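Long-range contacts in dephospho-CoA kinase (Legionella pneumophila subsp. pneumophila, PDB 4TTP), which probably catalyses the ATP-dependent phosphorylation of the 3'-hydroxyl group of dephospho-coenzyme A, the last step of coenzyme A biosynthesis: residues I25-S30 with E149-R154; F36-I41 with E195-V200; L53-T58 with N76-R81; V141-A146 with D184-N189. All blocks are in the same frame, centred on the assembly; numbering follows the deposited sequence. Where two conformers were deposited one is given.

Interaction 1: residues I25-S30 with E149-R154; sequences IASGKS and ESQLDR
The carbonyl oxygen of Ala26 is held by two residues of helix 148-159, Arg154 and Gln151. Ala26 lies in the P-loop (Walker A), the turn that carries the chain from strand 18-23 into helix 29-37; residues Ala26 to Ser30, with Thr31, are predicted to bind ATP. Arg154 NH1 donates to Ala26 O over 3.2 Å in a bent bond, 141° at the hydrogen, and the oxygen sits 27° out of the guanidinium plane. A straighter approach comes from Gln151, whose CA directs its hydrogen at Ala26 O over 3.4 Å. The Arg154 side chain leaves the helix toward the loop and runs extended from CG to NE, bringing CD to 3.4 Å from Ala26 O and setting Ser27 C obliquely off one side of the guanidinium.

Gln151 also packs against the next residue of the loop: Ser27 OG touches Gln151 CD at 3.5 Å without bonding to the amide. The polar ends find partners elsewhere. Asn24 serves both, its OD1 bonded to Ser27 OG and its ND2 to Gln151 OE1, while Gln151 NE2 bonds Ala146 O; with both ends engaged, the rotation of the Gln151 amide should be fixed. Gly28, at positive phi (99°), occupies the N-cap of helix 29-37, and its N bonds Ile25 O at 3.1 Å. Lys29, the next residue, bonds Gly23 O and Ile126 O through NZ. The methyl of Ala26 completes the contact, with CB 3.9 Å from Gln151 O.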
# COMPACT_ATOMS: atom_id res chain seq x y z
N ILE A 25 6.94 -1.42 2.69
CA ILE A 25 6.77 -2.39 3.77
C ILE A 25 8.06 -2.52 4.58
O ILE A 25 8.02 -2.80 5.78
CB ILE A 25 6.32 -3.77 3.21
CG1 ILE A 25 4.90 -3.64 2.65
CG2 ILE A 25 6.40 -4.85 4.30
CD1 ILE A 25 4.17 -4.95 2.37
N ALA A 26 9.20 -2.29 3.93
CA ALA A 26 10.48 -2.37 4.62
C ALA A 26 10.66 -1.23 5.62
O ALA A 26 11.64 -1.19 6.35
CB ALA A 26 11.62 -2.37 3.61
N SER A 27 9.70 -0.30 5.65
CA SER A 27 9.75 0.83 6.57
C SER A 27 8.80 0.64 7.76
O SER A 27 8.78 1.47 8.68
CB SER A 27 9.42 2.13 5.84
OG SER A 27 10.55 2.62 5.15
N GLY A 28 8.03 -0.45 7.74
CA GLY A 28 7.15 -0.79 8.85
C GLY A 28 5.70 -0.40 8.62
O GLY A 28 4.93 -0.29 9.57
N LYS A 29 5.33 -0.20 7.36
CA LYS A 29 3.98 0.23 7.02
C LYS A 29 2.92 -0.76 7.50
O LYS A 29 1.88 -0.35 8.02
CB LYS A 29 3.85 0.41 5.50
CG LYS A 29 2.47 0.84 5.05
CD LYS A 29 2.46 1.25 3.58
CE LYS A 29 2.46 0.04 2.66
NZ LYS A 29 2.56 0.44 1.23
N SER A 30 3.17 -2.05 7.32
CA SER A 30 2.24 -3.09 7.75
C SER A 30 2.06 -3.09 9.27
O SER A 30 0.97 -3.33 9.77
CB SER A 30 2.71 -4.47 7.28
OG SER A 30 2.69 -4.57 5.87
N GLU A 149 19.30 1.70 7.09
CA GLU A 149 19.85 0.47 7.65
C GLU A 149 18.75 -0.47 8.13
O GLU A 149 18.84 -1.68 7.95
CB GLU A 149 20.81 0.78 8.80
CG GLU A 149 21.74 -0.37 9.16
OE1 GLU A 149 23.64 -1.53 8.31
OE2 GLU A 149 22.88 0.15 7.12
N SER A 150 17.71 0.10 8.74
CA SER A 150 16.58 -0.70 9.21
C SER A 150 15.85 -1.33 8.03
O SER A 150 15.47 -2.50 8.09
CB SER A 150 15.61 0.17 10.02
OG SER A 150 16.29 0.87 11.05
N GLN A 151 15.66 -0.56 6.97
CA GLN A 151 15.01 -1.06 5.76
C GLN A 151 15.75 -2.26 5.19
O GLN A 151 15.14 -3.29 4.91
CB GLN A 151 14.93 0.04 4.70
CG GLN A 151 14.02 1.19 5.06
CD GLN A 151 13.78 2.12 3.88
OE1 GLN A 151 13.34 1.69 2.81
NE2 GLN A 151 14.08 3.40 4.07
N LEU A 152 17.06 -2.10 5.02
CA LEU A 152 17.90 -3.18 4.53
C LEU A 152 17.72 -4.41 5.41
O LEU A 152 17.45 -5.50 4.91
CB LEU A 152 19.36 -2.76 4.49
CG LEU A 152 19.69 -1.61 3.53
CD1 LEU A 152 21.11 -1.13 3.73
CD2 LEU A 152 19.46 -2.04 2.09
N ASP A 153 17.87 -4.23 6.72
CA ASP A 153 17.72 -5.34 7.66
C ASP A 153 16.38 -6.05 7.47
O ASP A 153 16.33 -7.27 7.37
CB ASP A 153 17.85 -4.84 9.11
CG ASP A 153 19.28 -4.50 9.49
OD1 ASP A 153 20.21 -5.14 8.95
OD2 ASP A 153 19.48 -3.60 10.32
N ARG A 154 15.30 -5.28 7.38
CA ARG A 154 13.97 -5.86 7.20
C ARG A 154 13.83 -6.61 5.88
O ARG A 154 13.27 -7.70 5.84
CB ARG A 154 12.89 -4.77 7.28
CG ARG A 154 12.61 -4.28 8.70
CD ARG A 154 11.31 -3.50 8.78
NE ARG A 154 11.16 -2.86 10.09
CZ ARG A 154 11.66 -1.67 10.40
NH1 ARG A 154 12.35 -0.97 9.51
NH2 ARG A 154 11.47 -1.17 11.62

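Interaction 2: residues F36-I41 with E195-V200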
# COMPACT_ATOMS: atom_id res chain seq x y z
N PHE A 36 -3.09 0.60 13.98
CA PHE A 36 -4.34 1.32 13.82
C PHE A 36 -5.53 0.39 14.03
O PHE A 36 -6.53 0.76 14.64
CB PHE A 36 -4.43 1.98 12.44
CG PHE A 36 -3.79 3.35 12.38
CD1 PHE A 36 -4.44 4.44 12.91
CD2 PHE A 36 -2.55 3.53 11.79
CE1 PHE A 36 -3.87 5.70 12.86
CE2 PHE A 36 -1.97 4.78 11.73
CZ PHE A 36 -2.63 5.87 12.27
N SER A 37 -5.41 -0.84 13.52
CA SER A 37 -6.43 -1.86 13.72
C SER A 37 -6.62 -2.14 15.21
O SER A 37 -7.73 -2.37 15.67
CB SER A 37 -6.06 -3.15 12.99
OG SER A 37 -6.03 -2.95 11.59
N GLU A 38 -5.51 -2.12 15.95
CA GLU A 38 -5.53 -2.34 17.39
C GLU A 38 -6.23 -1.21 18.13
O GLU A 38 -6.53 -1.33 19.31
CB GLU A 38 -4.10 -2.50 17.93
CG GLU A 38 -3.48 -3.85 17.66
CD GLU A 38 -2.01 -3.92 18.06
OE1 GLU A 38 -1.56 -3.03 18.82
OE2 GLU A 38 -1.32 -4.86 17.61
N LEU A 39 -6.48 -0.11 17.42
CA LEU A 39 -7.21 1.02 17.99
C LEU A 39 -8.67 1.02 17.52
O LEU A 39 -9.41 1.97 17.78
CB LEU A 39 -6.53 2.34 17.62
CG LEU A 39 -5.13 2.53 18.21
CD1 LEU A 39 -4.46 3.75 17.62
CD2 LEU A 39 -5.20 2.65 19.73
N GLY A 40 -9.06 -0.04 16.82
CA GLY A 40 -10.44 -0.21 16.40
C GLY A 40 -10.76 0.46 15.07
O GLY A 40 -11.93 0.62 14.72
N ILE A 41 -9.72 0.84 14.34
CA ILE A 41 -9.88 1.50 13.05
C ILE A 41 -9.92 0.47 11.93
O ILE A 41 -9.05 -0.40 11.85
CB ILE A 41 -8.73 2.51 12.78
CG1 ILE A 41 -8.72 3.60 13.85
CG2 ILE A 41 -8.84 3.14 11.38
CD1 ILE A 41 -9.99 4.44 13.91
N GLU A 195 7.50 2.83 20.84
CA GLU A 195 7.48 4.21 20.39
C GLU A 195 6.67 4.33 19.10
O GLU A 195 5.99 5.33 18.88
CB GLU A 195 8.90 4.74 20.17
CG GLU A 195 8.98 6.25 20.02
CD GLU A 195 10.40 6.75 19.84
OE1 GLU A 195 10.67 7.40 18.81
OE2 GLU A 195 11.25 6.49 20.72
N LEU A 196 6.76 3.32 18.25
CA LEU A 196 6.00 3.31 17.01
C LEU A 196 4.51 3.28 17.33
O LEU A 196 3.72 4.02 16.74
CB LEU A 196 6.39 2.10 16.15
CG LEU A 196 5.68 1.97 14.80
CD1 LEU A 196 5.93 3.19 13.92
CD2 LEU A 196 6.12 0.70 14.09
N LYS A 197 4.14 2.44 18.29
CA LYS A 197 2.75 2.35 18.72
C LYS A 197 2.31 3.68 19.35
O LYS A 197 1.19 4.13 19.15
CB LYS A 197 2.58 1.20 19.71
CG LYS A 197 1.28 0.42 19.56
CD LYS A 197 0.17 1.00 20.41
CE LYS A 197 -1.13 0.24 20.23
NZ LYS A 197 -1.85 0.64 18.99
N ALA A 198 3.21 4.30 20.10
CA ALA A 198 2.92 5.58 20.76
C ALA A 198 2.65 6.67 19.74
O ALA A 198 1.77 7.52 19.94
CB ALA A 198 4.07 5.98 21.66
N LYS A 199 3.40 6.66 18.64
CA LYS A 199 3.21 7.63 17.58
C LYS A 199 1.89 7.42 16.84
O LYS A 199 1.20 8.38 16.50
CB LYS A 199 4.38 7.58 16.60
CG LYS A 199 5.69 8.10 17.18
CD LYS A 199 6.78 8.15 16.14
CE LYS A 199 8.04 8.78 16.70
NZ LYS A 199 9.09 8.99 15.67
N VAL A 200 1.54 6.16 16.59
CA VAL A 200 0.27 5.84 15.93
C VAL A 200 -0.88 6.34 16.80
O VAL A 200 -1.84 6.93 16.29
CB VAL A 200 0.14 4.32 15.66
CG1 VAL A 200 -1.29 3.94 15.29
CG2 VAL A 200 1.10 3.91 14.57
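Val200 CG1 sits squarely over one face of the Phe36 ring, 3.6 Å from the centroid and only 6° off the ring normal, a CH-pi contact. This methyl is the branch anti to the backbone N of Val200 (chi1 166°), which directs it at helix 29-37. It also meets Leu39 CD1 at 3.9 Å, so one methyl touches both the ring and the leucine. Beside this apolar patch, Leu39 and Lys197 reach toward each other tip to tip, Leu39 CG lying 3.9 Å from Lys197 NZ. The lysine chain, bent at chi2 and chi4, ends near Glu38 as well: Glu38 OE1 and Lys197 NZ form a long salt bridge of 3.7 Å, and Asn201 offers NZ a further, weak bond.

Leu39 is positioned by a Schellman motif that ends helix 29-37. Gly40, at positive phi, is its C-prime residue, and Phe36 O receives Leu39 N and Ile41 N from opposite faces of its carbonyl plane.

Farther out, Tyr121 and Tyr207 also touch Phe36, and Val200 rests on Leu187 of strand 185-188. The contact thus joins the C-terminal end of the P-loop helix to helix 193-213, which packs in turn on the neighbouring strand.

Interaction 3: residues L53-T58 with N76-R81; sequences LTSKNT and NGELDR
Lys56 and Glu78 bring two irregular loops to 5.4 Å between their CA atoms, the first folded into a type II turn from Ser55 to Thr58 and the second passing through Gly77 at positive phi. Arg81 grips Thr54 end-on: NH1, at 2.9 Å, and NH2, at 3.2 Å, both donate to Thr54 OG1, which lies close to the guanidinium plane. The hydroxyl reaches this place because chi1 (54°) sets OG1 between the backbone N and the carbonyl carbon. Thr54 OG1 also bonds Ala50 O, back in helix 46-53, tying the arginine indirectly to the end of that helix. Next to this pair, Leu79 CD1 packs on Thr54 CB at 3.8 Å, and Ile64 of helix 59-68 backs both side chains.

Lys56 extends fully from CG anti to its N, and NZ meets Asn76 O at 3.1 Å in the carbonyl plane. At its other end Lys56 N makes a weak bond to Glu78 OE2, whose chain bends back at chi2. The same OE2 receives a water at 2.8 Å; that water also donates to Thr54 O and accepts from Leu79 N, so it stitches the two loops at backbone level.

Away from the predicted ATP site, polar bonds thus link the approaches to helices 59-68 and 81-90. Across the contact, arginine and lysine both donate to neutral oxygens, and the glutamate accepts from a backbone N-H and a water, which suggests that direct charge pairing contributes little.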
# COMPACT_ATOMS: atom_id res chain seq x y z
N LEU A 53 -8.74 -9.54 -6.38
CA LEU A 53 -9.36 -9.26 -7.67
C LEU A 53 -8.65 -9.96 -8.83
O LEU A 53 -9.23 -10.11 -9.91
CB LEU A 53 -9.40 -7.75 -7.93
CG LEU A 53 -10.43 -6.95 -7.14
CD1 LEU A 53 -10.26 -5.46 -7.41
CD2 LEU A 53 -11.86 -7.39 -7.46
N THR A 54 -7.41 -10.38 -8.61
CA THR A 54 -6.64 -11.06 -9.66
C THR A 54 -6.32 -12.49 -9.26
O THR A 54 -5.35 -13.08 -9.74
CB THR A 54 -5.33 -10.31 -9.96
OG1 THR A 54 -4.59 -10.11 -8.75
CG2 THR A 54 -5.64 -8.96 -10.59
N SER A 55 -7.14 -13.05 -8.38
CA SER A 55 -6.93 -14.42 -7.94
C SER A 55 -7.34 -15.39 -9.04
O SER A 55 -8.00 -15.02 -10.01
CB SER A 55 -7.71 -14.70 -6.65
OG SER A 55 -6.82 -14.85 -5.56
N LYS A 56 -6.92 -16.64 -8.87
CA LYS A 56 -7.15 -17.68 -9.87
C LYS A 56 -8.61 -17.77 -10.29
O LYS A 56 -9.51 -17.86 -9.46
CB LYS A 56 -6.67 -19.02 -9.31
CG LYS A 56 -6.78 -20.18 -10.27
CD LYS A 56 -6.07 -21.40 -9.70
CE LYS A 56 -6.36 -22.66 -10.49
NZ LYS A 56 -5.67 -23.84 -9.90
N ASN A 57 -8.83 -17.73 -11.61
CA ASN A 57 -10.15 -17.84 -12.22
C ASN A 57 -11.12 -16.72 -11.84
O ASN A 57 -12.33 -16.93 -11.77
CB ASN A 57 -10.77 -19.21 -11.89
CG ASN A 57 -10.04 -20.35 -12.58
OD1 ASN A 57 -9.55 -20.21 -13.70
ND2 ASN A 57 -9.96 -21.49 -11.91
N THR A 58 -10.59 -15.53 -11.62
CA THR A 58 -11.40 -14.32 -11.49
C THR A 58 -11.46 -13.62 -12.85
O THR A 58 -10.69 -13.96 -13.74
CB THR A 58 -10.84 -13.35 -10.43
OG1 THR A 58 -9.50 -12.98 -10.77
CG2 THR A 58 -10.84 -14.01 -9.05
N ASN A 76 0.93 -23.35 -10.37
CA ASN A 76 -0.34 -23.23 -9.65
C ASN A 76 -1.55 -23.03 -10.55
O ASN A 76 -2.63 -23.56 -10.29
CB ASN A 76 -0.28 -22.05 -8.68
CG ASN A 76 0.60 -22.31 -7.48
OD1 ASN A 76 0.96 -23.45 -7.19
ND2 ASN A 76 0.94 -21.25 -6.76
N GLY A 77 -1.36 -22.25 -11.61
CA GLY A 77 -2.46 -21.61 -12.30
C GLY A 77 -2.60 -20.20 -11.76
O GLY A 77 -3.35 -19.38 -12.28
N GLU A 78 -1.87 -19.93 -10.68
CA GLU A 78 -1.82 -18.61 -10.06
C GLU A 78 -0.94 -17.68 -10.88
O GLU A 78 -0.07 -18.13 -11.62
CB GLU A 78 -1.29 -18.72 -8.62
CG GLU A 78 -1.94 -17.78 -7.63
CD GLU A 78 -3.37 -18.18 -7.31
OE1 GLU A 78 -3.58 -19.27 -6.74
OE2 GLU A 78 -4.29 -17.40 -7.63
N LEU A 79 -1.17 -16.38 -10.75
CA LEU A 79 -0.38 -15.39 -11.48
C LEU A 79 1.05 -15.31 -10.96
O LEU A 79 1.28 -15.34 -9.75
CB LEU A 79 -1.03 -14.01 -11.39
CG LEU A 79 -2.32 -13.79 -12.18
CD1 LEU A 79 -2.78 -12.35 -11.99
CD2 LEU A 79 -2.15 -14.10 -13.66
N ASP A 80 2.00 -15.20 -11.88
CA ASP A 80 3.39 -14.93 -11.54
C ASP A 80 3.54 -13.43 -11.33
O ASP A 80 3.91 -12.70 -12.25
CB ASP A 80 4.33 -15.43 -12.64
CG ASP A 80 5.79 -15.37 -12.24
OD1 ASP A 80 6.12 -14.74 -11.21
OD2 ASP A 80 6.63 -15.96 -12.96
N ARG A 81 3.25 -12.98 -10.12
CA ARG A 81 3.18 -11.55 -9.82
C ARG A 81 4.55 -10.87 -9.89
O ARG A 81 4.65 -9.71 -10.28
CB ARG A 81 2.57 -11.33 -8.43
CG ARG A 81 1.13 -11.81 -8.34
CD ARG A 81 0.55 -11.61 -6.95
NE ARG A 81 -0.76 -12.25 -6.83
CZ ARG A 81 -1.87 -11.79 -7.39
NH1 ARG A 81 -1.85 -10.69 -8.13
NH2 ARG A 81 -3.01 -12.45 -7.23
O HOH W 1 -3.54 -15.30 -9.30

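Interaction 4: residues V141-A146 with D184-N189; sequences VLLVIA and DDVLIN
The flat carboxylate of Asp184 meets Val141 through the anti lone pair of OD2, which takes Val141 N at 2.7 Å; the two side chains cross at about a right angle. The other carboxylate, that of Asp185, pairs with Lys206, and a water joins its OD2 to Val141 O, weakly at the latter end. Here begins a parallel ladder between strands 140-145 and 185-188, two members of the five-stranded sheet of this P-loop kinase (strand order 2-3-1-4-5), with 185-188 at one edge. Val141 O is shared by two backbone donors, Asp184 N and Asp185 N. Leu143 N to Asp185 O (2.9 Å, 173°) and Leu187 N to Leu143 O (2.8 Å) follow.

Side chains alternate between the faces. Leu142, Val144, Asp185 and Leu187 share one, which helices 29-37 and 193-213 cover: Leu142 touches Phe36 and Tyr207, and Val144 and Leu187 both touch Val32. Leu142 CG stands anti to its N (chi1 176°), which leans CD1 across the ladder to 3.8 Å from Asp185 CB. Leu143, Ile145, Val186 and Ile188 form the other face. There Ile145, with CG1 between N and carbonyl carbon (chi1 61°), lays CG1 at 3.8 Å from Val186 CG1 and runs beside Ile188.

Past the strands the register holds into the turn near the P-loop, where Asn189 ND2 bonds Ser27 O and, in the final rung, Asn189 N bonds Ile145 O at 2.7 Å.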
# COMPACT_ATOMS: atom_id res chain seq x y z
N VAL A 141 -3.06 12.08 4.13
CA VAL A 141 -2.09 11.09 3.70
C VAL A 141 -1.04 10.94 4.80
O VAL A 141 -0.41 11.91 5.21
CB VAL A 141 -1.41 11.49 2.36
CG1 VAL A 141 -0.24 10.56 2.04
CG2 VAL A 141 -2.43 11.47 1.23
N LEU A 142 -0.87 9.70 5.28
CA LEU A 142 0.19 9.37 6.23
C LEU A 142 1.29 8.57 5.54
O LEU A 142 1.02 7.54 4.92
CB LEU A 142 -0.38 8.57 7.40
CG LEU A 142 0.64 8.06 8.43
CD1 LEU A 142 1.32 9.21 9.15
CD2 LEU A 142 -0.05 7.13 9.42
N LEU A 143 2.52 9.06 5.65
CA LEU A 143 3.67 8.40 5.05
C LEU A 143 4.59 7.85 6.14
O LEU A 143 5.01 8.58 7.03
CB LEU A 143 4.43 9.37 4.14
CG LEU A 143 5.80 8.92 3.61
CD1 LEU A 143 5.69 7.67 2.76
CD2 LEU A 143 6.44 10.05 2.83
N VAL A 144 4.88 6.56 6.06
CA VAL A 144 5.78 5.93 7.02
C VAL A 144 7.16 5.76 6.39
O VAL A 144 7.28 5.24 5.27
CB VAL A 144 5.25 4.56 7.47
CG1 VAL A 144 6.12 3.99 8.58
CG2 VAL A 144 3.81 4.69 7.95
N ILE A 145 8.19 6.21 7.10
CA ILE A 145 9.57 6.07 6.64
C ILE A 145 10.44 5.51 7.76
O ILE A 145 10.12 5.65 8.94
CB ILE A 145 10.16 7.41 6.15
CG1 ILE A 145 10.18 8.45 7.28
CG2 ILE A 145 9.35 7.93 4.98
CD1 ILE A 145 11.06 9.65 6.96
N ALA A 146 11.54 4.88 7.37
CA ALA A 146 12.50 4.35 8.33
C ALA A 146 13.91 4.60 7.83
O ALA A 146 14.12 4.83 6.64
CB ALA A 146 12.26 2.86 8.54
N ASP A 184 0.61 14.61 4.55
CA ASP A 184 0.18 15.53 5.60
C ASP A 184 0.92 15.22 6.89
O ASP A 184 1.18 16.11 7.70
CB ASP A 184 -1.33 15.44 5.81
CG ASP A 184 -2.11 15.70 4.53
OD1 ASP A 184 -2.31 16.89 4.19
OD2 ASP A 184 -2.52 14.73 3.87
N ASP A 185 1.28 13.96 7.07
CA ASP A 185 2.04 13.53 8.23
C ASP A 185 3.07 12.48 7.84
O ASP A 185 2.81 11.64 6.97
CB ASP A 185 1.12 12.98 9.32
CG ASP A 185 0.24 14.05 9.93
OD1 ASP A 185 0.67 14.66 10.93
OD2 ASP A 185 -0.87 14.27 9.42
N VAL A 186 4.22 12.53 8.49
CA VAL A 186 5.29 11.58 8.24
C VAL A 186 5.68 10.92 9.55
O VAL A 186 6.11 11.58 10.50
CB VAL A 186 6.53 12.26 7.60
CG1 VAL A 186 7.66 11.27 7.40
CG2 VAL A 186 6.15 12.90 6.28
N LEU A 187 5.52 9.60 9.59
CA LEU A 187 5.90 8.82 10.76
C LEU A 187 7.31 8.29 10.55
O LEU A 187 7.53 7.41 9.71
CB LEU A 187 4.89 7.69 11.00
CG LEU A 187 4.80 7.11 12.42
CD1 LEU A 187 3.69 6.08 12.48
CD2 LEU A 187 6.11 6.51 12.87
N ILE A 188 8.26 8.84 11.29
CA ILE A 188 9.64 8.38 11.21
C ILE A 188 9.82 7.20 12.16
O ILE A 188 9.93 7.37 13.37
CB ILE A 188 10.65 9.50 11.57
CG1 ILE A 188 10.38 10.75 10.73
CG2 ILE A 188 12.07 9.01 11.34
CD1 ILE A 188 11.15 11.97 11.19
N ASN A 189 9.83 6.01 11.59
CA ASN A 189 9.99 4.79 12.36
C ASN A 189 11.48 4.51 12.57
O ASN A 189 12.10 3.77 11.80
CB ASN A 189 9.31 3.61 11.64
CG ASN A 189 9.40 2.32 12.42
OD1 ASN A 189 9.51 2.32 13.65
ND2 ASN A 189 9.37 1.20 11.71
O HOH W 2 -1.76 12.18 7.90

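How the interactions relate
Interactions 1, 2 and 4 are built round one part of the fold, whereas interaction 3 lies apart, its centre about 27 to 33 Å from their centres. Interaction 4 has six buried residues and is held by regular backbone bonds with apolar faces. Interaction 1, on the surface, relies on one arginine and a CA-H reaching a P-loop carbonyl; it touches interaction 4 where Gln151 meets Ala146 and Ser27 meets Asn189. Interaction 2 shares helix 29-37 with interaction 1, but is carried by apolar packing and a long salt bridge, and joins interaction 4 through Lys199 and Ile188 O. Interaction 3, between helix-linking loops, is polar and water-bridged, on the far side of the chain's centre from interactions 2 and 4.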